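3-oxoacyl-[acyl-carrier-protein] synthase 3 (Micrococcus luteus NCTC 2665, PDB 4EWP) probably catalyses the first condensation of fatty acid synthesis, joining an acyl starter such as acetyl-CoA to malonyl-ACP with release of carbon dioxide. Local coordinates at residues A21-L33 with V51-M65. Residues are numbered along the deposited sequence; the frame is centred on the assembly and turned at random.
Sequences AYRPANLVPNEDL and VTRQRATAEETVPVM
R53 and N30 illustrate how an arginine can tie a two-stranded antiparallel ribbon to the residue just beyond one of its strands. Both terminal nitrogens of R53 reach one oxygen: NH1 lies 2.9 Å and NH2 3.0 Å from N30 OD1, nearly in the guanidinium plane. NH2 also donates to V28 O, from above that carbonyl's plane, while R53 N supplies V28 O with its routine strand bond. The chain gets there by folding back, CG lodged between the backbone N and carbonyl carbon (chi1 75°) with further bends at chi2 and chi3. L33 CD1 lies 3.5 Å from R53 NE over one guanidinium face, and NH1 has another acceptor in F166 O. A leucine here would probably leave N30 OD1 without its two donors and N30 less firmly held to the strand. Next along, V28 CG2 presses on R55 CG at 3.4 Å.

Farther on, Q54 OE1 takes an in-plane bond of 2.8 Å from R23 NH1, which also forms a salt bridge with D300; the amide and guanidinium planes stand 79° apart. M65 CA sits over one face of the Y22 ring, whose hydroxyl donates to the anti lone pair of E60 OE2 (2.7 Å).

The A25–N26 side is looser and wetter: one water joins A25 N to E60 OE2, another links N26 N, R55 O and E60 OE1. Strands 27-29 and 52-54 form a two-stranded antiparallel ribbon in this thiolase-like fold, near N306, a predicted active-site residue of this FabH-family enzyme.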
loop_
_atom_site.group_PDB
_atom_site.type_symbol
_atom_site.label_atom_id
_atom_site.label_comp_id
_atom_site.label_asym_id
_atom_site.label_seq_id
_atom_site.Cartn_x
_atom_site.Cartn_y
_atom_site.Cartn_z
ATOM N N ALA A 21 -19.980 2.783 6.689
ATOM C CA ALA A 21 -20.075 1.363 6.405
ATOM C C ALA A 21 -20.727 1.106 5.051
ATOM O O ALA A 21 -21.624 1.839 4.627
ATOM C CB ALA A 21 -20.887 0.662 7.514
ATOM N N TYR A 22 -20.268 0.063 4.376
ATOM C CA TYR A 22 -21.011 -0.479 3.248
ATOM C C TYR A 22 -21.085 -1.991 3.429
ATOM O O TYR A 22 -20.058 -2.669 3.572
ATOM C CB TYR A 22 -20.347 -0.126 1.906
ATOM C CG TYR A 22 -21.179 -0.548 0.709
ATOM C CD1 TYR A 22 -21.192 -1.875 0.263
ATOM C CD2 TYR A 22 -21.964 0.373 0.032
ATOM C CE1 TYR A 22 -21.966 -2.265 -0.831
ATOM C CE2 TYR A 22 -22.735 -0.004 -1.056
ATOM C CZ TYR A 22 -22.736 -1.317 -1.482
ATOM O OH TYR A 22 -23.512 -1.660 -2.566
ATOM N N ARG A 23 -22.307 -2.505 3.427
ATOM C CA ARG A 23 -22.568 -3.921 3.594
ATOM C C ARG A 23 -23.390 -4.409 2.418
ATOM O O ARG A 23 -24.520 -3.967 2.230
ATOM C CB ARG A 23 -23.372 -4.169 4.872
ATOM C CG ARG A 23 -22.607 -3.910 6.151
ATOM C CD ARG A 23 -23.443 -4.325 7.348
ATOM N NE ARG A 23 -22.887 -3.820 8.596
ATOM C CZ ARG A 23 -22.016 -4.492 9.345
ATOM N NH1 ARG A 23 -21.597 -5.699 8.959
ATOM N NH2 ARG A 23 -21.568 -3.963 10.484
ATOM N N PRO A 24 -22.827 -5.331 1.623
ATOM C CA PRO A 24 -23.599 -5.971 0.552
ATOM C C PRO A 24 -24.900 -6.561 1.098
ATOM O O PRO A 24 -24.906 -7.079 2.213
ATOM C CB PRO A 24 -22.664 -7.077 0.072
ATOM C CG PRO A 24 -21.283 -6.506 0.336
ATOM C CD PRO A 24 -21.421 -5.771 1.641
ATOM N N ALA A 25 -25.978 -6.482 0.323
ATOM C CA ALA A 25 -27.281 -6.962 0.769
ATOM C C ALA A 25 -27.382 -8.480 0.757
ATOM O O ALA A 25 -28.280 -9.056 1.380
ATOM C CB ALA A 25 -28.402 -6.348 -0.074
ATOM N N ASN A 26 -26.475 -9.132 0.041
ATOM C CA ASN A 26 -26.511 -10.590 -0.036
ATOM C C ASN A 26 -25.856 -11.232 1.185
ATOM O O ASN A 26 -24.634 -11.235 1.328
ATOM C CB ASN A 26 -25.864 -11.097 -1.335
ATOM C CG ASN A 26 -26.218 -12.539 -1.633
ATOM O OD1 ASN A 26 -27.126 -13.094 -1.019
ATOM N ND2 ASN A 26 -25.503 -13.156 -2.574
ATOM N N LEU A 27 -26.683 -11.759 2.078
ATOM C CA LEU A 27 -26.184 -12.472 3.239
ATOM C C LEU A 27 -26.302 -13.950 2.954
ATOM O O LEU A 27 -27.386 -14.515 3.052
ATOM C CB LEU A 27 -26.995 -12.117 4.485
ATOM C CG LEU A 27 -26.960 -10.639 4.885
ATOM C CD1 LEU A 27 -27.539 -10.471 6.288
ATOM C CD2 LEU A 27 -25.545 -10.051 4.813
ATOM N N VAL A 28 -25.189 -14.567 2.577
ATOM C CA VAL A 28 -25.171 -15.985 2.234
ATOM C C VAL A 28 -25.160 -16.861 3.485
ATOM O O VAL A 28 -24.320 -16.693 4.365
ATOM C CB VAL A 28 -23.951 -16.315 1.351
ATOM C CG1 VAL A 28 -23.899 -17.799 1.033
ATOM C CG2 VAL A 28 -23.978 -15.479 0.072
ATOM N N PRO A 29 -26.120 -17.796 3.580
ATOM C CA PRO A 29 -26.156 -18.705 4.732
ATOM C C PRO A 29 -25.231 -19.905 4.548
ATOM O O PRO A 29 -24.877 -20.266 3.421
ATOM C CB PRO A 29 -27.611 -19.175 4.753
ATOM C CG PRO A 29 -28.016 -19.148 3.324
ATOM C CD PRO A 29 -27.306 -17.947 2.721
ATOM N N ASN A 30 -24.860 -20.527 5.660
ATOM C CA ASN A 30 -23.936 -21.648 5.625
ATOM C C ASN A 30 -24.295 -22.706 4.597
ATOM O O ASN A 30 -23.418 -23.309 3.985
ATOM C CB ASN A 30 -23.813 -22.271 7.015
ATOM C CG ASN A 30 -23.082 -21.366 7.993
ATOM O OD1 ASN A 30 -22.403 -20.408 7.590
ATOM N ND2 ASN A 30 -23.207 -21.664 9.282
ATOM N N GLU A 31 -25.589 -22.922 4.403
ATOM C CA GLU A 31 -26.082 -24.058 3.627
ATOM C C GLU A 31 -25.676 -23.985 2.154
ATOM O O GLU A 31 -25.550 -25.010 1.481
ATOM C CB GLU A 31 -27.606 -24.158 3.754
ATOM C CG GLU A 31 -28.190 -25.509 3.345
ATOM C CD GLU A 31 -28.240 -26.530 4.486
ATOM O OE1 GLU A 31 -27.894 -26.178 5.639
ATOM O OE2 GLU A 31 -28.638 -27.688 4.222
ATOM N N ASP A 32 -25.474 -22.769 1.661
ATOM C CA ASP A 32 -25.124 -22.557 0.262
ATOM C C ASP A 32 -23.685 -22.984 -0.007
ATOM O O ASP A 32 -23.319 -23.284 -1.144
ATOM C CB ASP A 32 -25.305 -21.084 -0.123
ATOM C CG ASP A 32 -26.766 -20.636 -0.081
ATOM O OD1 ASP A 32 -27.633 -21.424 0.362
ATOM O OD2 ASP A 32 -27.048 -19.484 -0.483
ATOM N N LEU A 33 -22.875 -23.021 1.045
ATOM C CA LEU A 33 -21.442 -23.261 0.897
ATOM C C LEU A 33 -20.991 -24.666 1.302
ATOM O O LEU A 33 -19.911 -25.113 0.907
ATOM C CB LEU A 33 -20.658 -22.239 1.717
ATOM C CG LEU A 33 -20.939 -20.781 1.384
ATOM C CD1 LEU A 33 -20.046 -19.843 2.209
ATOM C CD2 LEU A 33 -20.738 -20.558 -0.105
ATOM N N VAL A 51 -23.067 -17.376 10.789
ATOM C CA VAL A 51 -24.372 -17.825 10.300
ATOM C C VAL A 51 -24.524 -17.411 8.846
ATOM O O VAL A 51 -24.855 -18.222 7.983
ATOM C CB VAL A 51 -25.527 -17.209 11.108
ATOM C CG1 VAL A 51 -26.873 -17.554 10.479
ATOM C CG2 VAL A 51 -25.466 -17.671 12.538
ATOM N N THR A 52 -24.286 -16.132 8.588
ATOM C CA THR A 52 -24.279 -15.618 7.232
ATOM C C THR A 52 -23.015 -14.791 7.027
ATOM O O THR A 52 -22.414 -14.295 7.997
ATOM C CB THR A 52 -25.517 -14.726 6.950
ATOM O OG1 THR A 52 -25.457 -13.543 7.760
ATOM C CG2 THR A 52 -26.810 -15.473 7.262
ATOM N N ARG A 53 -22.612 -14.646 5.768
ATOM C CA ARG A 53 -21.568 -13.696 5.413
ATOM C C ARG A 53 -22.016 -12.802 4.252
ATOM O O ARG A 53 -22.769 -13.229 3.367
ATOM C CB ARG A 53 -20.241 -14.401 5.097
ATOM C CG ARG A 53 -20.181 -15.118 3.744
ATOM C CD ARG A 53 -20.876 -16.462 3.787
ATOM N NE ARG A 53 -20.228 -17.401 4.708
ATOM C CZ ARG A 53 -20.883 -18.259 5.490
ATOM N NH1 ARG A 53 -20.209 -19.082 6.287
ATOM N NH2 ARG A 53 -22.214 -18.309 5.469
ATOM N N GLN A 54 -21.571 -11.552 4.292
ATOM C CA GLN A 54 -21.807 -10.604 3.215
ATOM C C GLN A 54 -21.095 -11.071 1.957
ATOM O O GLN A 54 -19.899 -11.351 1.981
ATOM C CB GLN A 54 -21.300 -9.218 3.630
ATOM C CG GLN A 54 -22.145 -8.623 4.735
ATOM C CD GLN A 54 -21.469 -7.519 5.515
ATOM O OE1 GLN A 54 -21.997 -7.069 6.534
ATOM N NE2 GLN A 54 -20.304 -7.072 5.047
ATOM N N ARG A 55 -21.836 -11.181 0.862
ATOM C CA ARG A 55 -21.234 -11.519 -0.418
ATOM C C ARG A 55 -21.631 -10.481 -1.470
ATOM O O ARG A 55 -22.808 -10.282 -1.761
ATOM C CB ARG A 55 -21.598 -12.950 -0.843
ATOM C CG ARG A 55 -20.851 -14.035 -0.048
ATOM C CD ARG A 55 -19.333 -13.845 -0.178
ATOM N NE ARG A 55 -18.541 -14.788 0.610
ATOM C CZ ARG A 55 -18.325 -16.066 0.277
ATOM N NH1 ARG A 55 -18.859 -16.580 -0.827
ATOM N NH2 ARG A 55 -17.577 -16.842 1.060
ATOM N N ALA A 56 -20.626 -9.804 -2.014
ATOM C CA ALA A 56 -20.839 -8.720 -2.964
ATOM C C ALA A 56 -21.155 -9.246 -4.345
ATOM O O ALA A 56 -20.671 -10.306 -4.737
ATOM C CB ALA A 56 -19.596 -7.816 -3.020
ATOM N N THR A 57 -21.967 -8.493 -5.083
ATOM C CA THR A 57 -22.232 -8.787 -6.487
ATOM C C THR A 57 -21.065 -8.280 -7.331
ATOM O O THR A 57 -20.159 -7.636 -6.810
ATOM C CB THR A 57 -23.513 -8.099 -6.973
ATOM O OG1 THR A 57 -23.363 -6.679 -6.863
ATOM C CG2 THR A 57 -24.701 -8.532 -6.136
ATOM N N ALA A 58 -21.107 -8.572 -8.630
ATOM C CA ALA A 58 -20.102 -8.103 -9.583
ATOM C C ALA A 58 -19.976 -6.582 -9.634
ATOM O O ALA A 58 -18.871 -6.062 -9.778
ATOM C CB ALA A 58 -20.401 -8.649 -10.980
ATOM N N GLU A 59 -21.103 -5.880 -9.530
ATOM C CA GLU A 59 -21.121 -4.414 -9.582
ATOM C C GLU A 59 -20.553 -3.777 -8.315
ATOM O O GLU A 59 -20.066 -2.636 -8.338
ATOM C CB GLU A 59 -22.549 -3.879 -9.805
ATOM C CG GLU A 59 -23.137 -4.168 -11.171
ATOM C CD GLU A 59 -23.512 -5.634 -11.357
ATOM O OE1 GLU A 59 -23.962 -6.271 -10.372
ATOM O OE2 GLU A 59 -23.352 -6.151 -12.488
ATOM N N GLU A 60 -20.638 -4.505 -7.206
ATOM C CA GLU A 60 -20.150 -4.001 -5.924
ATOM C C GLU A 60 -18.649 -4.212 -5.789
ATOM O O GLU A 60 -18.187 -5.088 -5.039
ATOM C CB GLU A 60 -20.887 -4.675 -4.772
ATOM C CG GLU A 60 -22.314 -4.210 -4.638
ATOM C CD GLU A 60 -23.068 -4.981 -3.592
ATOM O OE1 GLU A 60 -23.097 -6.233 -3.680
ATOM O OE2 GLU A 60 -23.610 -4.327 -2.676
ATOM N N THR A 61 -17.897 -3.412 -6.540
ATOM C CA THR A 61 -16.451 -3.537 -6.581
ATOM C C THR A 61 -15.831 -2.916 -5.339
ATOM O O THR A 61 -16.514 -2.283 -4.523
ATOM C CB THR A 61 -15.883 -2.804 -7.809
ATOM O OG1 THR A 61 -16.296 -1.433 -7.768
ATOM C CG2 THR A 61 -16.383 -3.449 -9.113
ATOM N N VAL A 62 -14.531 -3.090 -5.194
ATOM C CA VAL A 62 -13.823 -2.414 -4.120
ATOM C C VAL A 62 -14.071 -0.881 -4.135
ATOM O O VAL A 62 -14.408 -0.296 -3.111
ATOM C CB VAL A 62 -12.320 -2.804 -4.126
ATOM C CG1 VAL A 62 -11.490 -1.896 -3.197
ATOM C CG2 VAL A 62 -12.175 -4.279 -3.742
ATOM N N PRO A 63 -13.922 -0.229 -5.298
ATOM C CA PRO A 63 -14.163 1.221 -5.309
ATOM C C PRO A 63 -15.612 1.620 -5.026
ATOM O O PRO A 63 -15.830 2.644 -4.383
ATOM C CB PRO A 63 -13.768 1.636 -6.736
ATOM C CG PRO A 63 -12.736 0.609 -7.142
ATOM C CD PRO A 63 -13.241 -0.688 -6.526
ATOM N N VAL A 64 -16.577 0.845 -5.519
ATOM C CA VAL A 64 -17.971 1.110 -5.232
ATOM C C VAL A 64 -18.242 1.051 -3.722
ATOM O O VAL A 64 -18.812 1.983 -3.144
ATOM C CB VAL A 64 -18.886 0.133 -5.980
ATOM C CG1 VAL A 64 -20.298 0.149 -5.391
ATOM C CG2 VAL A 64 -18.929 0.510 -7.449
ATOM N N MET A 65 -17.817 -0.039 -3.091
ATOM C CA MET A 65 -18.024 -0.234 -1.656
ATOM C C MET A 65 -17.266 0.818 -0.831
ATOM O O MET A 65 -17.817 1.375 0.123
ATOM C CB MET A 65 -17.623 -1.660 -1.234
ATOM C CG MET A 65 -18.473 -2.762 -1.913
ATOM S SD MET A 65 -18.286 -4.355 -1.096
ATOM C CE MET A 65 -16.636 -4.851 -1.611
HETATM O O HOH W 1 -26.056 -4.870 -1.979
HETATM O O HOH W 2 -24.674 -8.168 -2.348
HETATM O O HOH W 3 -26.654 -20.189 8.221
#